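PDB 3PZ6: leucyl-tRNA synthetase, which probably charges tRNA(Leu) with leucine at the expense of ATP, the chain here being its CP1 editing domain, which is associated with deacylation of aminoacyl-tRNA. Local coordinates for residues A[12-17]-A[84-89]; A[78-83]-A[116-121]; A[95-100]-A[196-201]; A[188-193]-A[226-231]. The protein carries 2 engineered substitutions. One frame throughout, in Å; residues are numbered along the deposited sequence.

Overall arrangement
From the N terminus, interaction 1 joins residues 12-17 of strand 10-18 to residues 84-89, closing a loop of 66 residues. The earlier part of strand 79-86 takes strand 115-120 as a parallel neighbour in interaction 2, closing a second loop that crosses the first; together the two contacts set three adjacent strands of the mixed sheet. Interaction 3 opens inside the loop of interaction 2 and crosses it, bringing helix 192-202 against strand 97-100. Interaction 4 in turn crosses interaction 3: the approach to that helix meets residues 226-231, which include strand 229-230 of the small two-stranded sheet with 273-274. Interactions 2 and 4 lie in series, their centres about 27 Å apart.

Interaction 1 (A[12-17]-A[84-89]); sequences IGIKLE and AATLRP
Ile-12 and Ile-14 pair with Thr-86 and Ala-84 across two antiparallel strands whose directions differ by 139°. Four backbone hydrogen bonds join them. Ile-12 N donates to Thr-86 O (3.1 Å), and Ile-12 O accepts from Thr-86 N, while Ile-14 N reaches Ala-84 O (2.8 Å) from above the carbonyl plane and Ala-84 N meets a lone pair of Ile-14 O (3.0 Å). Between these two hydrogen-bonded pairs lies the non-hydrogen-bonded pair Gly-13 and Ala-85, with CA atoms 4.2 Å apart.

The apolar contacts gather on the face of the isoleucines. Ile-12 CD1 sits against the Pro-89 ring, 3.6 Å from CG, the two side chains crossing at about a right angle. In Thr-86, OG1 stands anti to the backbone N (chi1 -178°), and CG2, between the backbone N and the carbonyl carbon, meets Ile-14 CG1 (3.5 Å). Farther along, Leu-16 CD1 packs on Ala-84 CB (4.0 Å), and Leu-295 of helix 284-297 touches both Ile-14 and Pro-89.

Thr-86 thus splits its chemistry: its methyl joins the apolar face, while its hydroxyl oxygen accepts from Arg-88 N in the ST turn just before Pro-89.

Interaction 2 (A[78-83]-A[116-121]); sequences AKVYLL and VIIVSE
Val-80 and Ile-118 meet because their first torsions bring branches of the two strands together: Val-80 CG1 stands anti to its backbone N (chi1 -175°), and Ile-118 CG1 lies beside its own N and anti to the carbonyl carbon (chi1 -58°). The extended second torsion of Ile-118 then carries CD1 to both Val-80 CG1 (3.8 Å) and Leu-82 CD1 (4.1 Å). Val-116 adds its CG1 to the same face, beside Val-80 CG1.

On the other face Tyr-81 CB packs against Ile-117 CG2 (4.2 Å), and the edge of the tyrosine ring comes near Val-116 O, with CD2 its closest atom. The ring also makes a cation-pi contact with Lys-15 of the neighbouring strand. Beyond this pair, Leu-83 and Val-119 lie side by side and point the same way, Leu-83 CB 3.6 Å from Val-119 CG1.

The backbones alternate in the parallel manner. Val-116 N donates to Lys-79 O (2.8 Å), Tyr-81 N to Val-116 O (2.8 Å) and Ile-118 N to Tyr-81 O (2.9 Å); the next bond, from Leu-83 N to Ile-118 O, is weak. Ser-120 follows as the N-cap of helix 121-128, its OG accepting from Ala-123 N.

Strand 79-86 is bordered by antiparallel strand 10-18, and strand 115-120 by antiparallel strand 105-110, which makes this contact a parallel pair within the mixed sheet of the CP1 editing domain, flanked on both sides by antiparallel neighbours.

Interaction 3 (A[95-100]-A[196-201]); sequences QTNCWV and ACYKDI
The strand carrying Trp-99 and the helical turn bearing Cys-197 and Tyr-198 run at 95° to each other, with axes 11.0 Å apart, a spacing bridged by side chains without any hydrogen bond between the two segments.

Trp-99 makes the principal reach. Cys-197 SG, anti to its backbone N, is carried to Trp-99 CH2 and CZ3 and lies 4.0 Å from the centre of the six-membered ring, in an oblique contact 38° off the ring normal. Cys-197 CB also approaches Trp-99 CH2, at 3.7 Å. Near the plane of the indole, at its edge, lies Tyr-198 N, 3.9 Å from CH2. One face of the indole also receives Asn-97 OD1 from its own strand, offset toward the rim.

Tyr-198 meets the start of the strand segment through ring atom CD1, which lies 3.9 Å from Asn-97 ND2 and 4.1 Å from Thr-96 OG1. The amide and ring planes of Asn-97 and Tyr-198 are 29° apart.

Trp-99 NE1 and Tyr-198 OH have their hydrogen-bond partners in Asp-194 OD1 and Leu-220 O. The joining of strand to helix is therefore left to a Cys sulfur-aromatic contact and to Tyr-198 CD1 against Asn-97 and Thr-96.

Interaction 4 (A[188-193]-A[226-231]); sequences PSDAPD and LPIIEI
Ser-189 faces the backbone of Leu-226, the residue that leads into an inverse gamma turn centred on Pro-227. The serine itself belongs to the turn that precedes helix 192-202, whose N-cap is Ala-191, so the contact joins a helix start to a tight turn. That tight turn is closed by Ile-228 N donating to Leu-226 O (2.9 Å).

From its backbone the serine side chain heads toward this turn. CB comes up to Leu-226 O and lies farther from Leu-226 N. The first torsion (chi1 61°) sets OG between the backbone N and the carbonyl carbon, where several partners surround it. Ser-189 OG lies 2.8 Å from Leu-226 O, and Ser-189 OG lies 2.9 Å from Asp-190 OD2; the hydroxyl has one proton and two acceptors within reach. A water donates to Ser-189 OG (2.9 Å) and accepts from Leu-226 N (2.9 Å), so the water bridges Ser-189 and Leu-226. Ile-228 CG1 lies 3.8 Å from Ser-189 OG.

Asp-190 extends the contact along the second segment. Its side chain and that of Ile-228 slide past each other in opposite directions, and the Asp-190 side chain crosses that of Ile-229. The carboxylate, buried in the protein, rests against aliphatic carbon with both oxygens: Asp-190 OD2 is 3.6 Å from Ile-228 CG1, and Asp-190 OD1 is 3.9 Å from Ile-229 CB.

Interaction 1 (A[12-17]-A[84-89])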
loop_
_atom_site.group_PDB
_atom_site.type_symbol
_atom_site.label_atom_id
_atom_site.label_comp_id
_atom_site.label_asym_id
_atom_site.label_seq_id
_atom_site.Cartn_x
_atom_site.Cartn_y
_atom_site.Cartn_z
ATOM N N ILE A 12 -5.671 -7.007 -8.948
ATOM C CA ILE A 12 -6.497 -6.327 -7.958
ATOM C C ILE A 12 -5.786 -5.044 -7.523
ATOM O O ILE A 12 -4.697 -5.091 -6.953
ATOM C CB ILE A 12 -6.806 -7.230 -6.753
ATOM C CG1 ILE A 12 -7.587 -8.465 -7.214
ATOM C CG2 ILE A 12 -7.604 -6.466 -5.708
ATOM C CD1 ILE A 12 -7.415 -9.691 -6.333
ATOM N N GLY A 13 -6.398 -3.903 -7.826
ATOM C CA GLY A 13 -5.826 -2.611 -7.483
ATOM C C GLY A 13 -6.388 -2.111 -6.173
ATOM O O GLY A 13 -7.538 -1.698 -6.113
ATOM N N ILE A 14 -5.571 -2.145 -5.125
ATOM C CA ILE A 14 -6.010 -1.764 -3.791
ATOM C C ILE A 14 -6.076 -0.247 -3.669
ATOM O O ILE A 14 -5.121 0.447 -4.007
ATOM C CB ILE A 14 -5.091 -2.369 -2.697
ATOM C CG1 ILE A 14 -5.015 -3.897 -2.820
ATOM C CG2 ILE A 14 -5.555 -1.975 -1.303
ATOM C CD1 ILE A 14 -6.326 -4.653 -2.576
ATOM N N LYS A 15 -7.212 0.258 -3.197
ATOM C CA LYS A 15 -7.400 1.690 -3.028
ATOM C C LYS A 15 -6.840 2.164 -1.689
ATOM O O LYS A 15 -7.491 2.055 -0.648
ATOM C CB LYS A 15 -8.874 2.071 -3.169
ATOM C CG LYS A 15 -9.383 2.058 -4.604
ATOM C CD LYS A 15 -10.900 2.043 -4.675
ATOM C CE LYS A 15 -11.508 3.415 -4.413
ATOM N NZ LYS A 15 -12.957 3.448 -4.781
ATOM N N LEU A 16 -5.616 2.678 -1.726
ATOM C CA LEU A 16 -4.987 3.231 -0.542
ATOM C C LEU A 16 -5.344 4.708 -0.446
ATOM O O LEU A 16 -4.848 5.529 -1.219
ATOM C CB LEU A 16 -3.474 3.028 -0.596
ATOM C CG LEU A 16 -2.943 1.607 -0.780
ATOM C CD1 LEU A 16 -1.444 1.652 -1.052
ATOM C CD2 LEU A 16 -3.243 0.731 0.432
ATOM N N GLU A 17 -6.219 5.041 0.498
ATOM C CA GLU A 17 -6.738 6.401 0.597
ATOM C C GLU A 17 -5.720 7.344 1.217
ATOM O O GLU A 17 -5.293 7.154 2.359
ATOM C CB GLU A 17 -8.048 6.439 1.392
ATOM C CG GLU A 17 -8.833 7.740 1.214
ATOM C CD GLU A 17 -10.037 7.867 2.145
ATOM O OE1 GLU A 17 -10.337 9.008 2.566
ATOM O OE2 GLU A 17 -10.687 6.841 2.453
ATOM N N ALA A 84 -2.619 0.400 -5.741
ATOM C CA ALA A 84 -1.519 -0.547 -5.670
ATOM C C ALA A 84 -1.972 -1.920 -6.128
ATOM O O ALA A 84 -2.821 -2.539 -5.491
ATOM C CB ALA A 84 -0.983 -0.619 -4.251
ATOM N N ALA A 85 -1.406 -2.390 -7.237
ATOM C CA ALA A 85 -1.753 -3.704 -7.776
ATOM C C ALA A 85 -1.291 -4.799 -6.833
ATOM O O ALA A 85 -0.228 -4.687 -6.220
ATOM C CB ALA A 85 -1.136 -3.906 -9.153
ATOM N N THR A 86 -2.103 -5.845 -6.712
ATOM C CA THR A 86 -1.736 -7.037 -5.958
ATOM C C THR A 86 -2.407 -8.271 -6.550
ATOM O O THR A 86 -3.519 -8.204 -7.084
ATOM C CB THR A 86 -2.069 -6.913 -4.435
ATOM O OG1 THR A 86 -1.646 -8.097 -3.749
ATOM C CG2 THR A 86 -3.554 -6.713 -4.204
ATOM N N LEU A 87 -1.709 -9.393 -6.455
ATOM C CA LEU A 87 -2.249 -10.674 -6.859
ATOM C C LEU A 87 -2.632 -11.486 -5.628
ATOM O O LEU A 87 -3.135 -12.603 -5.743
ATOM C CB LEU A 87 -1.220 -11.441 -7.699
ATOM C CG LEU A 87 -0.951 -10.933 -9.124
ATOM C CD1 LEU A 87 0.281 -11.617 -9.703
ATOM C CD2 LEU A 87 -2.170 -11.144 -10.026
ATOM N N ARG A 88 -2.401 -10.905 -4.453
ATOM C CA ARG A 88 -2.577 -11.613 -3.184
ATOM C C ARG A 88 -3.474 -10.849 -2.214
ATOM O O ARG A 88 -2.987 -10.321 -1.218
ATOM C CB ARG A 88 -1.219 -11.876 -2.527
ATOM C CG ARG A 88 -0.223 -12.657 -3.373
ATOM C CD ARG A 88 0.863 -13.238 -2.486
ATOM N NE ARG A 88 0.297 -14.230 -1.576
ATOM C CZ ARG A 88 0.933 -14.777 -0.543
ATOM N NH1 ARG A 88 2.185 -14.434 -0.255
ATOM N NH2 ARG A 88 0.304 -15.676 0.211
ATOM N N PRO A 89 -4.790 -10.802 -2.494
ATOM C CA PRO A 89 -5.716 -10.018 -1.674
ATOM C C PRO A 89 -5.887 -10.544 -0.242
ATOM O O PRO A 89 -6.349 -9.803 0.628
ATOM C CB PRO A 89 -7.039 -10.131 -2.441
ATOM C CG PRO A 89 -6.937 -11.417 -3.171
ATOM C CD PRO A 89 -5.495 -11.520 -3.574
#

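Interaction 2 (A[78-83]-A[116-121])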
loop_
_atom_site.group_PDB
_atom_site.type_symbol
_atom_site.label_atom_id
_atom_site.label_comp_id
_atom_site.label_asym_id
_atom_site.label_seq_id
_atom_site.Cartn_x
_atom_site.Cartn_y
_atom_site.Cartn_z
ATOM N N ALA A 78 -12.753 15.818 -3.255
ATOM C CA ALA A 78 -12.863 14.454 -3.748
ATOM C C ALA A 78 -11.999 13.512 -2.915
ATOM O O ALA A 78 -11.054 13.945 -2.252
ATOM C CB ALA A 78 -12.460 14.396 -5.215
ATOM N N LYS A 79 -12.332 12.226 -2.944
ATOM C CA LYS A 79 -11.532 11.221 -2.261
ATOM C C LYS A 79 -10.370 10.797 -3.157
ATOM O O LYS A 79 -10.563 10.512 -4.344
ATOM C CB LYS A 79 -12.395 10.028 -1.855
ATOM C CG LYS A 79 -13.222 10.260 -0.594
ATOM C CD LYS A 79 -14.127 9.065 -0.302
ATOM C CE LYS A 79 -14.768 9.160 1.074
ATOM N NZ LYS A 79 -13.762 9.064 2.170
ATOM N N VAL A 80 -9.165 10.774 -2.583
ATOM C CA VAL A 80 -7.935 10.525 -3.341
ATOM C C VAL A 80 -7.285 9.213 -2.893
ATOM O O VAL A 80 -7.070 8.997 -1.702
ATOM C CB VAL A 80 -6.935 11.720 -3.213
ATOM C CG1 VAL A 80 -5.715 11.516 -4.085
ATOM C CG2 VAL A 80 -7.612 13.029 -3.578
ATOM N N TYR A 81 -6.978 8.348 -3.855
ATOM C CA TYR A 81 -6.442 7.019 -3.564
ATOM C C TYR A 81 -5.186 6.704 -4.362
ATOM O O TYR A 81 -5.162 6.862 -5.585
ATOM C CB TYR A 81 -7.476 5.932 -3.885
ATOM C CG TYR A 81 -8.814 6.077 -3.196
ATOM C CD1 TYR A 81 -9.064 5.452 -1.976
ATOM C CD2 TYR A 81 -9.840 6.818 -3.780
ATOM C CE1 TYR A 81 -10.293 5.571 -1.347
ATOM C CE2 TYR A 81 -11.073 6.947 -3.160
ATOM C CZ TYR A 81 -11.297 6.322 -1.944
ATOM O OH TYR A 81 -12.529 6.451 -1.331
ATOM N N LEU A 82 -4.146 6.243 -3.671
ATOM C CA LEU A 82 -3.048 5.553 -4.338
ATOM C C LEU A 82 -3.549 4.163 -4.705
ATOM O O LEU A 82 -4.142 3.483 -3.869
ATOM C CB LEU A 82 -1.823 5.459 -3.428
ATOM C CG LEU A 82 -0.824 6.616 -3.476
ATOM C CD1 LEU A 82 -1.404 7.894 -2.889
ATOM C CD2 LEU A 82 0.441 6.226 -2.742
ATOM N N LEU A 83 -3.345 3.754 -5.954
ATOM C CA LEU A 83 -3.771 2.423 -6.379
ATOM C C LEU A 83 -2.575 1.493 -6.497
ATOM O O LEU A 83 -1.632 1.773 -7.232
ATOM C CB LEU A 83 -4.574 2.470 -7.687
ATOM C CG LEU A 83 -5.446 1.247 -7.993
ATOM C CD1 LEU A 83 -6.797 1.365 -7.296
ATOM C CD2 LEU A 83 -5.642 1.046 -9.493
ATOM N N VAL A 116 -10.518 10.332 -7.133
ATOM C CA VAL A 116 -9.256 10.488 -7.866
ATOM C C VAL A 116 -8.251 9.399 -7.492
ATOM O O VAL A 116 -8.018 9.142 -6.311
ATOM C CB VAL A 116 -8.624 11.888 -7.594
ATOM C CG1 VAL A 116 -7.163 11.960 -8.052
ATOM C CG2 VAL A 116 -9.439 12.978 -8.253
ATOM N N ILE A 117 -7.655 8.761 -8.493
ATOM C CA ILE A 117 -6.578 7.811 -8.226
ATOM C C ILE A 117 -5.234 8.316 -8.733
ATOM O O ILE A 117 -5.165 9.056 -9.714
ATOM C CB ILE A 117 -6.854 6.397 -8.787
ATOM C CG1 ILE A 117 -7.048 6.442 -10.299
ATOM C CG2 ILE A 117 -8.050 5.768 -8.092
ATOM C CD1 ILE A 117 -6.646 5.178 -10.986
ATOM N N ILE A 118 -4.171 7.918 -8.043
ATOM C CA ILE A 118 -2.817 8.243 -8.455
ATOM C C ILE A 118 -2.132 6.952 -8.865
ATOM O O ILE A 118 -2.019 6.017 -8.070
ATOM C CB ILE A 118 -2.028 8.960 -7.341
ATOM C CG1 ILE A 118 -2.753 10.239 -6.915
ATOM C CG2 ILE A 118 -0.615 9.289 -7.816
ATOM C CD1 ILE A 118 -2.298 10.798 -5.600
ATOM N N VAL A 119 -1.709 6.902 -10.124
ATOM C CA VAL A 119 -1.052 5.730 -10.701
ATOM C C VAL A 119 0.018 6.154 -11.698
ATOM O O VAL A 119 0.169 7.339 -11.995
ATOM C CB VAL A 119 -2.055 4.785 -11.428
ATOM C CG1 VAL A 119 -2.775 3.891 -10.442
ATOM C CG2 VAL A 119 -3.047 5.575 -12.277
ATOM N N SER A 120 0.757 5.174 -12.207
ATOM C CA SER A 120 1.626 5.378 -13.355
ATOM C C SER A 120 0.764 5.583 -14.594
ATOM O O SER A 120 -0.387 5.138 -14.634
ATOM C CB SER A 120 2.528 4.166 -13.556
ATOM O OG SER A 120 1.770 3.022 -13.916
ATOM N N GLU A 121 1.327 6.258 -15.595
ATOM C CA GLU A 121 0.649 6.501 -16.867
ATOM C C GLU A 121 0.350 5.181 -17.571
ATOM O O GLU A 121 -0.719 5.011 -18.165
ATOM C CB GLU A 121 1.496 7.404 -17.764
ATOM C CG GLU A 121 0.727 8.027 -18.920
ATOM C CD GLU A 121 1.619 8.803 -19.869
ATOM O OE1 GLU A 121 1.857 8.306 -20.992
ATOM O OE2 GLU A 121 2.088 9.900 -19.493
#

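Interaction 3 (A[95-100]-A[196-201])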
loop_
_atom_site.group_PDB
_atom_site.type_symbol
_atom_site.label_atom_id
_atom_site.label_comp_id
_atom_site.label_asym_id
_atom_site.label_seq_id
_atom_site.Cartn_x
_atom_site.Cartn_y
_atom_site.Cartn_z
ATOM N N GLN A 95 -0.656 -5.485 5.847
ATOM C CA GLN A 95 0.044 -4.286 5.367
ATOM C C GLN A 95 0.651 -3.426 6.470
ATOM O O GLN A 95 -0.045 -2.995 7.395
ATOM C CB GLN A 95 -0.903 -3.413 4.558
ATOM C CG GLN A 95 -1.281 -3.972 3.217
ATOM C CD GLN A 95 -2.395 -3.189 2.615
ATOM O OE1 GLN A 95 -3.552 -3.314 3.023
ATOM N NE2 GLN A 95 -2.061 -2.341 1.657
ATOM N N THR A 96 1.948 -3.167 6.347
ATOM C CA THR A 96 2.670 -2.308 7.279
ATOM C C THR A 96 2.998 -0.945 6.665
ATOM O O THR A 96 3.295 0.016 7.377
ATOM C CB THR A 96 3.995 -2.949 7.678
ATOM O OG1 THR A 96 4.750 -3.190 6.493
ATOM C CG2 THR A 96 3.766 -4.252 8.411
ATOM N N ASN A 97 2.955 -0.894 5.336
ATOM C CA ASN A 97 3.339 0.275 4.557
ATOM C C ASN A 97 3.030 0.007 3.089
ATOM O O ASN A 97 2.441 -1.025 2.753
ATOM C CB ASN A 97 4.835 0.589 4.738
ATOM C CG ASN A 97 5.756 -0.519 4.193
ATOM O OD1 ASN A 97 6.367 -0.368 3.132
ATOM N ND2 ASN A 97 5.852 -1.629 4.919
ATOM N N CYS A 98 3.416 0.932 2.216
ATOM C CA CYS A 98 3.404 0.672 0.781
ATOM C C CYS A 98 4.646 1.284 0.127
ATOM O O CYS A 98 5.439 1.939 0.801
ATOM C CB CYS A 98 2.107 1.162 0.134
ATOM S SG CYS A 98 1.846 2.942 0.213
ATOM N N TRP A 99 4.815 1.042 -1.173
ATOM C CA TRP A 99 6.040 1.391 -1.884
ATOM C C TRP A 99 5.745 2.230 -3.116
ATOM O O TRP A 99 4.796 1.952 -3.842
ATOM C CB TRP A 99 6.779 0.139 -2.347
ATOM C CG TRP A 99 7.113 -0.876 -1.304
ATOM C CD1 TRP A 99 6.628 -2.146 -1.227
ATOM C CD2 TRP A 99 8.036 -0.734 -0.211
ATOM N NE1 TRP A 99 7.175 -2.805 -0.157
ATOM C CE2 TRP A 99 8.044 -1.966 0.487
ATOM C CE3 TRP A 99 8.850 0.313 0.249
ATOM C CZ2 TRP A 99 8.829 -2.182 1.628
ATOM C CZ3 TRP A 99 9.635 0.099 1.373
ATOM C CH2 TRP A 99 9.615 -1.147 2.055
ATOM N N VAL A 100 6.561 3.256 -3.343
ATOM C CA VAL A 100 6.559 4.002 -4.601
ATOM C C VAL A 100 7.994 4.138 -5.071
ATOM O O VAL A 100 8.916 4.049 -4.261
ATOM C CB VAL A 100 5.933 5.414 -4.476
ATOM C CG1 VAL A 100 4.472 5.336 -4.013
ATOM C CG2 VAL A 100 6.767 6.309 -3.572
ATOM N N ALA A 196 12.812 -7.563 3.450
ATOM C CA ALA A 196 14.205 -7.145 3.281
ATOM C C ALA A 196 14.310 -5.615 3.223
ATOM O O ALA A 196 15.080 -5.011 3.968
ATOM C CB ALA A 196 14.828 -7.791 2.044
ATOM N N CYS A 197 13.510 -4.993 2.363
ATOM C CA CYS A 197 13.499 -3.547 2.265
ATOM C C CYS A 197 13.027 -2.884 3.553
ATOM O O CYS A 197 13.617 -1.901 4.004
ATOM C CB CYS A 197 12.641 -3.079 1.106
ATOM S SG CYS A 197 12.844 -1.314 0.858
ATOM N N TYR A 198 11.973 -3.442 4.146
ATOM C CA TYR A 198 11.429 -2.941 5.398
ATOM C C TYR A 198 12.524 -2.909 6.465
ATOM O O TYR A 198 12.738 -1.882 7.112
ATOM C CB TYR A 198 10.229 -3.797 5.820
ATOM C CG TYR A 198 9.716 -3.540 7.221
ATOM C CD1 TYR A 198 8.708 -2.605 7.460
ATOM C CD2 TYR A 198 10.233 -4.240 8.307
ATOM C CE1 TYR A 198 8.236 -2.373 8.753
ATOM C CE2 TYR A 198 9.771 -4.011 9.593
ATOM C CZ TYR A 198 8.775 -3.081 9.808
ATOM O OH TYR A 198 8.325 -2.864 11.094
ATOM N N LYS A 199 13.232 -4.026 6.612
ATOM C CA LYS A 199 14.334 -4.163 7.573
ATOM C C LYS A 199 15.532 -3.261 7.244
ATOM O O LYS A 199 16.156 -2.701 8.139
ATOM C CB LYS A 199 14.767 -5.628 7.664
ATOM C CG LYS A 199 15.708 -5.953 8.786
ATOM C CD LYS A 199 16.435 -7.230 8.471
ATOM C CE LYS A 199 17.588 -7.469 9.422
ATOM N NZ LYS A 199 18.601 -8.354 8.785
ATOM N N ASP A 200 15.850 -3.127 5.962
ATOM C CA ASP A 200 16.855 -2.154 5.514
ATOM C C ASP A 200 16.572 -0.715 5.995
ATOM O O ASP A 200 17.483 -0.030 6.470
ATOM C CB ASP A 200 16.989 -2.177 3.988
ATOM C CG ASP A 200 17.837 -3.337 3.487
ATOM O OD1 ASP A 200 18.476 -4.035 4.318
ATOM O OD2 ASP A 200 17.864 -3.548 2.252
ATOM N N ILE A 201 15.315 -0.273 5.866
ATOM C CA ILE A 201 14.907 1.053 6.311
ATOM C C ILE A 201 15.016 1.131 7.837
ATOM O O ILE A 201 15.611 2.066 8.375
ATOM C CB ILE A 201 13.448 1.405 5.880
ATOM C CG1 ILE A 201 13.180 1.095 4.394
ATOM C CG2 ILE A 201 13.087 2.846 6.265
ATOM C CD1 ILE A 201 13.549 2.168 3.408
#

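Interaction 4 (A[188-193]-A[226-231])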
loop_
_atom_site.group_PDB
_atom_site.type_symbol
_atom_site.label_atom_id
_atom_site.label_comp_id
_atom_site.label_asym_id
_atom_site.label_seq_id
_atom_site.Cartn_x
_atom_site.Cartn_y
_atom_site.Cartn_z
ATOM N N PRO A 188 5.345 -7.519 5.015
ATOM C CA PRO A 188 6.641 -8.077 5.408
ATOM C C PRO A 188 6.572 -9.465 6.023
ATOM O O PRO A 188 7.540 -10.209 5.940
ATOM C CB PRO A 188 7.151 -7.086 6.453
ATOM C CG PRO A 188 6.445 -5.847 6.180
ATOM C CD PRO A 188 5.102 -6.221 5.662
ATOM N N SER A 189 5.450 -9.816 6.640
ATOM C CA SER A 189 5.320 -11.137 7.259
ATOM C C SER A 189 5.295 -12.257 6.226
ATOM O O SER A 189 5.657 -13.392 6.531
ATOM C CB SER A 189 4.073 -11.211 8.132
ATOM O OG SER A 189 2.896 -11.006 7.373
ATOM N N ASP A 190 4.873 -11.942 5.005
ATOM C CA ASP A 190 4.692 -12.983 3.998
ATOM C C ASP A 190 5.255 -12.708 2.600
ATOM O O ASP A 190 5.047 -13.493 1.678
ATOM C CB ASP A 190 3.221 -13.403 3.937
ATOM C CG ASP A 190 2.804 -14.215 5.155
ATOM O OD1 ASP A 190 2.829 -15.462 5.073
ATOM O OD2 ASP A 190 2.474 -13.608 6.198
ATOM N N ALA A 191 5.997 -11.617 2.464
ATOM C CA ALA A 191 6.742 -11.327 1.249
ATOM C C ALA A 191 8.173 -10.949 1.620
ATOM O O ALA A 191 8.406 -9.860 2.144
ATOM C CB ALA A 191 6.077 -10.216 0.477
ATOM N N PRO A 192 9.139 -11.851 1.345
ATOM C CA PRO A 192 10.559 -11.715 1.709
ATOM C C PRO A 192 11.182 -10.408 1.228
ATOM O O PRO A 192 11.899 -9.758 1.990
ATOM C CB PRO A 192 11.222 -12.889 0.984
ATOM C CG PRO A 192 10.123 -13.845 0.711
ATOM C CD PRO A 192 8.914 -13.023 0.479
ATOM N N ASP A 193 10.917 -10.045 -0.027
ATOM C CA ASP A 193 11.388 -8.789 -0.608
ATOM C C ASP A 193 10.864 -7.594 0.186
ATOM O O ASP A 193 11.641 -6.706 0.557
ATOM C CB ASP A 193 11.001 -8.682 -2.096
ATOM C CG ASP A 193 11.943 -9.491 -3.013
ATOM O OD1 ASP A 193 13.173 -9.520 -2.755
ATOM O OD2 ASP A 193 11.467 -10.105 -3.997
ATOM N N LEU A 226 2.809 -8.586 10.678
ATOM C CA LEU A 226 1.680 -9.202 11.362
ATOM C C LEU A 226 1.551 -10.698 11.070
ATOM O O LEU A 226 1.729 -11.110 9.924
ATOM C CB LEU A 226 0.389 -8.482 10.961
ATOM C CG LEU A 226 -0.145 -7.312 11.802
ATOM C CD1 LEU A 226 0.870 -6.695 12.760
ATOM C CD2 LEU A 226 -0.754 -6.258 10.890
ATOM N N PRO A 227 1.225 -11.512 12.099
ATOM C CA PRO A 227 0.988 -12.956 11.966
ATOM C C PRO A 227 -0.341 -13.287 11.269
ATOM O O PRO A 227 -1.270 -13.810 11.900
ATOM C CB PRO A 227 0.945 -13.424 13.419
ATOM C CG PRO A 227 0.484 -12.239 14.173
ATOM C CD PRO A 227 1.143 -11.083 13.508
ATOM N N ILE A 228 -0.429 -12.988 9.975
ATOM C CA ILE A 228 -1.701 -13.110 9.253
ATOM C C ILE A 228 -1.952 -14.532 8.758
ATOM O O ILE A 228 -3.091 -14.994 8.715
ATOM C CB ILE A 228 -1.831 -12.088 8.082
ATOM C CG1 ILE A 228 -0.656 -12.200 7.107
ATOM C CG2 ILE A 228 -1.901 -10.677 8.624
ATOM C CD1 ILE A 228 -0.965 -11.685 5.714
ATOM N N ILE A 229 -0.881 -15.226 8.411
ATOM C CA ILE A 229 -0.982 -16.557 7.848
ATOM C C ILE A 229 -0.026 -17.500 8.565
ATOM O O ILE A 229 1.155 -17.181 8.739
ATOM C CB ILE A 229 -0.692 -16.536 6.317
ATOM C CG1 ILE A 229 -1.809 -15.777 5.582
ATOM C CG2 ILE A 229 -0.551 -17.958 5.765
ATOM C CD1 ILE A 229 -1.490 -15.377 4.153
ATOM N N GLU A 230 -0.551 -18.643 8.999
ATOM C CA GLU A 230 0.269 -19.704 9.548
ATOM C C GLU A 230 0.513 -20.778 8.500
ATOM O O GLU A 230 -0.419 -21.389 7.975
ATOM C CB GLU A 230 -0.378 -20.332 10.788
ATOM C CG GLU A 230 0.441 -21.491 11.370
ATOM C CD GLU A 230 -0.216 -22.176 12.554
ATOM O OE1 GLU A 230 -1.263 -21.694 13.047
ATOM O OE2 GLU A 230 0.326 -23.211 13.007
ATOM N N ILE A 231 1.783 -21.001 8.204
ATOM C CA ILE A 231 2.180 -22.124 7.383
ATOM C C ILE A 231 2.687 -23.243 8.297
ATOM O O ILE A 231 3.726 -23.091 8.946
ATOM C CB ILE A 231 3.240 -21.721 6.348
ATOM C CG1 ILE A 231 2.702 -20.589 5.463
ATOM C CG2 ILE A 231 3.635 -22.923 5.508
ATOM C CD1 ILE A 231 3.758 -19.851 4.655
HETATM O O HOH W 1 2.677 -8.141 7.846
#